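Local coordinates for sugar ABC transporter, sugar-binding protein (Streptococcus pneumoniae, PDB 2HEU) that probably binds a sugar outside the cell and hands it to an ABC transporter for import, at residues A[118-130]-A[287-299]. Residues are numbered along the deposited sequence; the frame is centred on the assembly and turned at random. Where two conformers were deposited one is given.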
ATOM      1  N   LYS A 118      -2.782  -7.828  20.351  1.00 18.59           N
ATOM      2  CA  LYS A 118      -1.750  -6.912  20.803  1.00 17.92           C
ATOM      3  C   LYS A 118      -1.095  -6.233  19.650  1.00 16.33           C
ATOM      4  O   LYS A 118      -0.996  -6.826  18.570  1.00 16.69           O
ATOM      5  CB  LYS A 118      -0.733  -7.708  21.649  1.00 17.98           C
ATOM      6  CG  LYS A 118      -1.291  -8.273  22.884  1.00 21.01           C
ATOM      7  CD  LYS A 118      -0.312  -9.184  23.623  1.00 26.26           C
ATOM      8  CE  LYS A 118      -0.254 -10.531  22.996  1.00 29.20           C
ATOM      9  NZ  LYS A 118      -1.487 -11.351  23.374  1.00 34.02           N
ATOM     10  N   VAL A 119      -0.739  -4.980  19.823  1.00 16.43           N
ATOM     11  CA  VAL A 119      -0.092  -4.236  18.795  1.00 15.04           C
ATOM     12  C   VAL A 119       1.408  -4.284  18.946  1.00 14.93           C
ATOM     13  O   VAL A 119       1.965  -3.979  19.985  1.00 16.06           O
ATOM     14  CB  VAL A 119      -0.592  -2.742  18.828  1.00 15.55           C
ATOM     15  CG1 VAL A 119       0.238  -1.860  17.908  1.00 15.30           C
ATOM     16  CG2 VAL A 119      -2.060  -2.682  18.526  1.00 18.08           C
ATOM     17  N   TYR A 120       2.101  -4.634  17.833  1.00 13.23           N
ATOM     18  CA  TYR A 120       3.505  -4.758  17.787  1.00 13.00           C
ATOM     19  C   TYR A 120       4.195  -3.839  16.828  1.00 12.70           C
ATOM     20  O   TYR A 120       5.424  -3.982  16.637  1.00 13.32           O
ATOM     21  CB  TYR A 120       3.882  -6.237  17.438  1.00 14.70           C
ATOM     22  CG  TYR A 120       3.450  -7.260  18.467  1.00 15.59           C
ATOM     23  CD1 TYR A 120       4.250  -7.518  19.599  1.00 16.31           C
ATOM     24  CD2 TYR A 120       2.247  -7.910  18.377  1.00 16.76           C
ATOM     25  CE1 TYR A 120       3.913  -8.445  20.571  1.00 17.65           C
ATOM     26  CE2 TYR A 120       1.895  -8.813  19.341  1.00 18.00           C
ATOM     27  CZ  TYR A 120       2.687  -9.047  20.462  1.00 18.63           C
ATOM     28  OH  TYR A 120       2.348  -9.993  21.397  1.00 22.22           O
ATOM     29  N   ASN A 121       3.471  -2.933  16.180  1.00 12.29           N
ATOM     30  CA  ASN A 121       4.065  -2.128  15.132  1.00 10.99           C
ATOM     31  C   ASN A 121       3.370  -0.798  15.120  1.00 11.76           C
ATOM     32  O   ASN A 121       2.112  -0.758  15.266  1.00 12.80           O
ATOM     33  CB  ASN A 121       3.947  -2.857  13.791  1.00 11.46           C
ATOM     34  CG  ASN A 121       4.504  -2.155  12.620  1.00 11.16           C
ATOM     35  OD1 ASN A 121       3.875  -1.297  12.037  1.00 12.52           O
ATOM     36  ND2 ASN A 121       5.750  -2.551  12.240  1.00 11.83           N
ATOM     37  N   VAL A 122       4.087   0.281  14.940  1.00 11.65           N
ATOM     38  CA  VAL A 122       3.536   1.637  14.745  1.00 10.69           C
ATOM     39  C   VAL A 122       3.530   1.958  13.255  1.00 10.75           C
ATOM     40  O   VAL A 122       4.627   2.138  12.662  1.00 10.37           O
ATOM     41  CB  VAL A 122       4.380   2.728  15.472  1.00 11.06           C
ATOM     42  CG1 VAL A 122       3.770   4.046  15.296  1.00 12.64           C
ATOM     43  CG2 VAL A 122       4.508   2.332  16.978  1.00 14.07           C
ATOM     44  N   PRO A 123       2.360   1.952  12.620  0.50 11.56           N
ATOM     45  CA  PRO A 123       2.348   2.356  11.195  0.50 10.87           C
ATOM     46  C   PRO A 123       2.285   3.881  11.165  0.50 11.69           C
ATOM     47  O   PRO A 123       1.271   4.461  11.541  0.50 16.38           O
ATOM     48  CB  PRO A 123       1.112   1.610  10.596  0.50 10.98           C
ATOM     49  CG  PRO A 123       0.508   0.807  11.798  0.50 12.09           C
ATOM     50  CD  PRO A 123       1.029   1.458  13.028  0.50 12.96           C
ATOM     51  N   PHE A 124       3.387   4.516  10.815  1.00 11.27           N
ATOM     52  CA  PHE A 124       3.439   5.978  10.646  1.00 11.20           C
ATOM     53  C   PHE A 124       2.817   6.374   9.349  1.00 11.56           C
ATOM     54  O   PHE A 124       2.142   7.413   9.299  1.00 12.93           O
ATOM     55  CB  PHE A 124       4.908   6.466  10.671  1.00 11.60           C
ATOM     56  CG  PHE A 124       5.615   6.199  11.948  1.00 11.12           C
ATOM     57  CD1 PHE A 124       5.526   7.079  12.975  1.00 11.14           C
ATOM     58  CD2 PHE A 124       6.369   5.030  12.168  1.00 10.25           C
ATOM     59  CE1 PHE A 124       6.187   6.870  14.171  1.00 12.63           C
ATOM     60  CE2 PHE A 124       7.003   4.802  13.341  1.00 11.46           C
ATOM     61  CZ  PHE A 124       6.914   5.718  14.343  1.00 12.20           C
ATOM     62  N   THR A 125       3.143   5.705   8.227  1.00 11.21           N
ATOM     63  CA  THR A 125       2.581   6.011   6.953  1.00 10.90           C
ATOM     64  C   THR A 125       2.079   4.746   6.315  1.00 10.38           C
ATOM     65  O   THR A 125       2.398   3.621   6.740  1.00 10.65           O
ATOM     66  CB  THR A 125       3.568   6.639   6.007  1.00 11.87           C
ATOM     67  OG1 THR A 125       4.580   5.688   5.665  1.00 11.44           O
ATOM     68  CG2 THR A 125       4.195   7.950   6.574  1.00 13.19           C
ATOM     69  N   ALA A 126       1.237   4.897   5.284  1.00 11.23           N
ATOM     70  CA  ALA A 126       0.749   3.758   4.520  1.00 10.87           C
ATOM     71  C   ALA A 126       0.673   4.119   3.089  1.00 10.10           C
ATOM     72  O   ALA A 126       0.598   5.288   2.735  1.00 11.66           O
ATOM     73  CB  ALA A 126      -0.659   3.347   4.992  1.00 11.68           C
ATOM     74  N   ASN A 127       0.679   3.110   2.220  1.00  9.46           N
ATOM     75  CA  ASN A 127       0.320   3.301   0.861  1.00 10.04           C
ATOM     76  C   ASN A 127      -1.196   3.176   0.630  1.00  9.48           C
ATOM     77  O   ASN A 127      -1.931   2.813   1.519  1.00  9.27           O
ATOM     78  CB  ASN A 127       1.185   2.429  -0.076  1.00 10.38           C
ATOM     79  CG  ASN A 127       1.164   0.988   0.275  1.00 11.18           C
ATOM     80  OD1 ASN A 127       0.137   0.395   0.595  1.00 11.59           O
ATOM     81  ND2 ASN A 127       2.305   0.391   0.260  1.00 20.60           N
ATOM     82  N   ALA A 128      -1.597   3.526  -0.588  1.00  9.17           N
ATOM     83  CA  ALA A 128      -2.973   3.464  -1.046  1.00  9.07           C
ATOM     84  C   ALA A 128      -2.954   3.107  -2.517  1.00  8.66           C
ATOM     85  O   ALA A 128      -1.874   3.059  -3.144  1.00  9.07           O
ATOM     86  CB  ALA A 128      -3.710   4.736  -0.749  1.00  9.85           C
ATOM     87  N   TYR A 129      -4.123   2.906  -3.090  1.00  8.29           N
ATOM     88  CA  TYR A 129      -4.238   2.523  -4.495  1.00  7.93           C
ATOM     89  C   TYR A 129      -5.449   3.124  -5.112  1.00  8.06           C
ATOM     90  O   TYR A 129      -6.522   3.236  -4.493  1.00  9.59           O
ATOM     91  CB  TYR A 129      -4.319   0.981  -4.576  1.00  9.12           C
ATOM     92  CG  TYR A 129      -4.241   0.434  -5.987  1.00  8.59           C
ATOM     93  CD1 TYR A 129      -3.046  -0.058  -6.484  1.00  8.51           C
ATOM     94  CD2 TYR A 129      -5.337   0.420  -6.818  1.00  8.77           C
ATOM     95  CE1 TYR A 129      -2.940  -0.560  -7.821  1.00  8.35           C
ATOM     96  CE2 TYR A 129      -5.296  -0.068  -8.096  1.00  8.02           C
ATOM     97  CZ  TYR A 129      -4.090  -0.579  -8.614  1.00  7.60           C
ATOM     98  OH  TYR A 129      -4.086  -1.101  -9.861  1.00  8.36           O
ATOM     99  N   GLY A 130      -5.356   3.517  -6.354  1.00  7.67           N
ATOM    100  CA  GLY A 130      -6.527   4.027  -7.071  1.00  8.74           C
ATOM    101  C   GLY A 130      -6.173   4.342  -8.521  1.00  8.22           C
ATOM    102  O   GLY A 130      -5.284   3.729  -9.101  1.00  8.44           O
ATOM    103  N   LEU A 287     -13.639   2.458  -2.375  1.00  9.13           N
ATOM    104  CA  LEU A 287     -12.674   1.939  -1.419  1.00  8.91           C
ATOM    105  C   LEU A 287     -11.262   2.169  -1.955  1.00  8.64           C
ATOM    106  O   LEU A 287     -11.062   2.302  -3.160  1.00  9.57           O
ATOM    107  CB  LEU A 287     -12.881   0.444  -1.220  1.00  9.83           C
ATOM    108  CG  LEU A 287     -14.180   0.006  -0.594  1.00  9.69           C
ATOM    109  CD1 LEU A 287     -14.340  -1.490  -0.589  1.00 11.52           C
ATOM    110  CD2 LEU A 287     -14.339   0.548   0.878  1.00 11.57           C
ATOM    111  N   THR A 288     -10.302   2.161  -1.045  1.00  8.60           N
ATOM    112  CA  THR A 288      -8.898   2.025  -1.401  1.00  8.28           C
ATOM    113  C   THR A 288      -8.285   0.893  -0.561  1.00  7.85           C
ATOM    114  O   THR A 288      -8.943   0.352   0.327  1.00  8.54           O
ATOM    115  CB  THR A 288      -8.161   3.372  -1.298  1.00  8.63           C
ATOM    116  OG1 THR A 288      -6.847   3.218  -1.854  1.00  8.55           O
ATOM    117  CG2 THR A 288      -8.011   3.878   0.108  1.00  9.79           C
ATOM    118  N   VAL A 289      -7.064   0.540  -0.912  1.00  8.35           N
ATOM    119  CA  VAL A 289      -6.345  -0.559  -0.265  1.00  8.07           C
ATOM    120  C   VAL A 289      -4.893  -0.144  -0.143  1.00  8.37           C
ATOM    121  O   VAL A 289      -4.377   0.575  -0.972  1.00  8.78           O
ATOM    122  CB  VAL A 289      -6.488  -1.880  -1.088  1.00  8.50           C
ATOM    123  CG1 VAL A 289      -5.933  -1.773  -2.486  1.00  9.46           C
ATOM    124  CG2 VAL A 289      -5.905  -3.055  -0.327  1.00 10.08           C
ATOM    125  N   GLY A 290      -4.264  -0.590   0.944  1.00  8.63           N
ATOM    126  CA  GLY A 290      -2.872  -0.317   1.164  1.00  9.49           C
ATOM    127  C   GLY A 290      -2.462  -0.826   2.504  1.00 10.00           C
ATOM    128  O   GLY A 290      -3.253  -1.471   3.225  1.00 10.69           O
ATOM    129  N   ALA A 291      -1.208  -0.563   2.927  1.00 10.00           N
ATOM    130  CA  ALA A 291      -0.760  -0.996   4.258  1.00 10.33           C
ATOM    131  C   ALA A 291       0.386  -0.131   4.693  1.00 10.44           C
ATOM    132  O   ALA A 291       0.967   0.613   3.953  1.00 10.34           O
ATOM    133  CB  ALA A 291      -0.369  -2.473   4.268  1.00 12.44           C
ATOM    134  N   GLY A 292       0.792  -0.320   5.935  1.00 11.06           N
ATOM    135  CA  GLY A 292       1.907   0.432   6.532  1.00 11.06           C
ATOM    136  C   GLY A 292       3.160   0.337   5.693  1.00 10.68           C
ATOM    137  O   GLY A 292       3.522  -0.737   5.204  1.00 11.20           O
ATOM    138  N   ASP A 293       3.847   1.480   5.627  1.00 10.18           N
ATOM    139  CA  ASP A 293       5.016   1.647   4.825  1.00 10.91           C
ATOM    140  C   ASP A 293       6.201   2.033   5.776  1.00 10.13           C
ATOM    141  O   ASP A 293       7.022   1.164   6.100  1.00 10.91           O
ATOM    142  CB  ASP A 293       4.745   2.718   3.731  1.00 12.25           C
ATOM    143  CG  ASP A 293       5.926   2.970   2.828  1.00 14.57           C
ATOM    144  OD1 ASP A 293       6.699   1.996   2.645  1.00 24.17           O
ATOM    145  OD2 ASP A 293       6.149   4.078   2.275  1.00 15.55           O
ATOM    146  N   LEU A 294       6.255   3.288   6.195  1.00 10.05           N
ATOM    147  CA  LEU A 294       7.112   3.601   7.368  1.00 10.00           C
ATOM    148  C   LEU A 294       6.418   3.088   8.581  1.00 10.22           C
ATOM    149  O   LEU A 294       5.359   3.619   8.978  1.00 10.70           O
ATOM    150  CB  LEU A 294       7.377   5.104   7.432  1.00 10.56           C
ATOM    151  CG  LEU A 294       8.516   5.441   8.468  1.00 11.71           C
ATOM    152  CD1 LEU A 294       9.906   5.108   7.895  1.00 12.88           C
ATOM    153  CD2 LEU A 294       8.428   6.885   8.920  1.00 11.95           C
ATOM    154  N   ALA A 295       6.917   1.987   9.127  1.00  9.42           N
ATOM    155  CA  ALA A 295       6.164   1.178  10.098  1.00 10.16           C
ATOM    156  C   ALA A 295       7.225   0.470  10.908  1.00  9.77           C
ATOM    157  O   ALA A 295       8.032  -0.252  10.370  1.00  9.65           O
ATOM    158  CB  ALA A 295       5.225   0.214   9.415  1.00 10.67           C
ATOM    159  N   TRP A 296       7.222   0.733  12.233  1.00  9.98           N
ATOM    160  CA  TRP A 296       8.323   0.289  13.103  1.00  9.51           C
ATOM    161  C   TRP A 296       7.861  -0.593  14.219  1.00  9.86           C
ATOM    162  O   TRP A 296       6.830  -0.385  14.860  1.00 10.96           O
ATOM    163  CB  TRP A 296       9.065   1.475  13.728  1.00  9.94           C
ATOM    164  CG  TRP A 296       9.745   2.420  12.803  1.00  9.36           C
ATOM    165  CD1 TRP A 296       9.921   2.275  11.433  1.00  9.37           C
ATOM    166  CD2 TRP A 296      10.320   3.691  13.096  1.00  9.98           C
ATOM    167  NE1 TRP A 296      10.572   3.350  10.928  1.00  9.76           N
ATOM    168  CE2 TRP A 296      10.883   4.236  11.938  1.00  9.76           C
ATOM    169  CE3 TRP A 296      10.473   4.381  14.319  1.00 11.03           C
ATOM    170  CZ2 TRP A 296      11.554   5.470  11.911  1.00 10.69           C
ATOM    171  CZ3 TRP A 296      11.149   5.580  14.285  1.00 11.43           C
ATOM    172  CH2 TRP A 296      11.670   6.110  13.104  1.00 11.16           C
ATOM    173  N   SER A 297       8.726  -1.575  14.501  1.00  9.50           N
ATOM    174  CA  SER A 297       8.618  -2.485  15.652  1.00 10.90           C
ATOM    175  C   SER A 297       9.923  -2.422  16.484  1.00 10.28           C
ATOM    176  O   SER A 297      10.956  -1.971  15.951  1.00 11.48           O
ATOM    177  CB  SER A 297       8.362  -3.903  15.173  1.00 10.76           C
ATOM    178  OG  SER A 297       7.119  -4.015  14.488  1.00 11.64           O
ATOM    179  N   ILE A 298       9.832  -2.817  17.730  1.00 10.93           N
ATOM    180  CA  ILE A 298      10.991  -2.773  18.642  1.00 10.87           C
ATOM    181  C   ILE A 298      11.336  -4.165  19.019  1.00 11.18           C
ATOM    182  O   ILE A 298      10.477  -4.968  19.381  1.00 12.22           O
ATOM    183  CB  ILE A 298      10.666  -1.939  19.882  1.00 12.17           C
ATOM    184  CG1 ILE A 298      10.253  -0.506  19.523  1.00 11.61           C
ATOM    185  CG2 ILE A 298      11.849  -1.954  20.864  1.00 12.55           C
ATOM    186  CD1 ILE A 298       9.847   0.309  20.733  1.00 13.48           C
ATOM    187  N   SER A 299      12.630  -4.528  18.965  1.00 11.77           N
ATOM    188  CA  SER A 299      13.022  -5.847  19.466  1.00 12.61           C
ATOM    189  C   SER A 299      12.634  -6.035  20.932  1.00 13.97           C
ATOM    190  O   SER A 299      12.929  -5.210  21.794  1.00 14.01           O
ATOM    191  CB  SER A 299      14.545  -5.974  19.367  1.00 13.71           C
ATOM    192  OG  SER A 299      14.946  -7.208  19.949  1.00 14.98           O
TER
HETATM  193  O   HOH W   1       7.362  -3.911  18.641  1.00 13.07           O
HETATM  194  O   HOH W   2       6.339   6.416   3.649  1.00 14.31           O
HETATM  195  O   HOH W   3      -9.285   3.177  -4.976  1.00 10.36           O
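The CE2 corner of F124 presses onto one face of W296, 3.5 Å from CD2, in an edge-to-face pair whose planes meet at 65°. With CG anti to the carbonyl carbon (chi1 -62°), F124 points into 287-299 and crosses W296 at about a right angle: its edge borders L294 O, its CB rests on L294 CD2, and V122 CG1 covers one ring face. M315 of helix 305-315 touches both side chains. At P123 and A295 the backbones close to 4.1 Å between CA atoms, and the small A295 CB sits near the amide plane of N121, beside OD1 at 3.3 Å, a buried oxygen without a polar partner. N121 ND2 reaches S297 OG instead (3.0 Å), and that hydroxyl donates to Y120 O. L294 O grips two donors, F124 N and T125 N. T125 turns OG1 into the notch between its own N and carbonyl carbon (chi1 67°), where it receives L294 N at 3.0 Å; a water links it to D293 OD2, itself salt-bridged to K27. These two antiparallel runs pass from the five-stranded mixed sheet of one lobe toward the other, paired interdomain linkers as expected of the hinge in a periplasmic-type solute-binding protein. Along these linkers N127 O fills the place beside G290 where a CB would stand, 3.3 Å from G290 CA; N127 OD1 accepts A291 N from above its carbonyl plane, with W361 NE1 as a second donor. Farther on, V289 CG1 abuts Y129 CB (3.8 Å), while T288 OG1 donates to Y129 O, which a water also joins to L287 O.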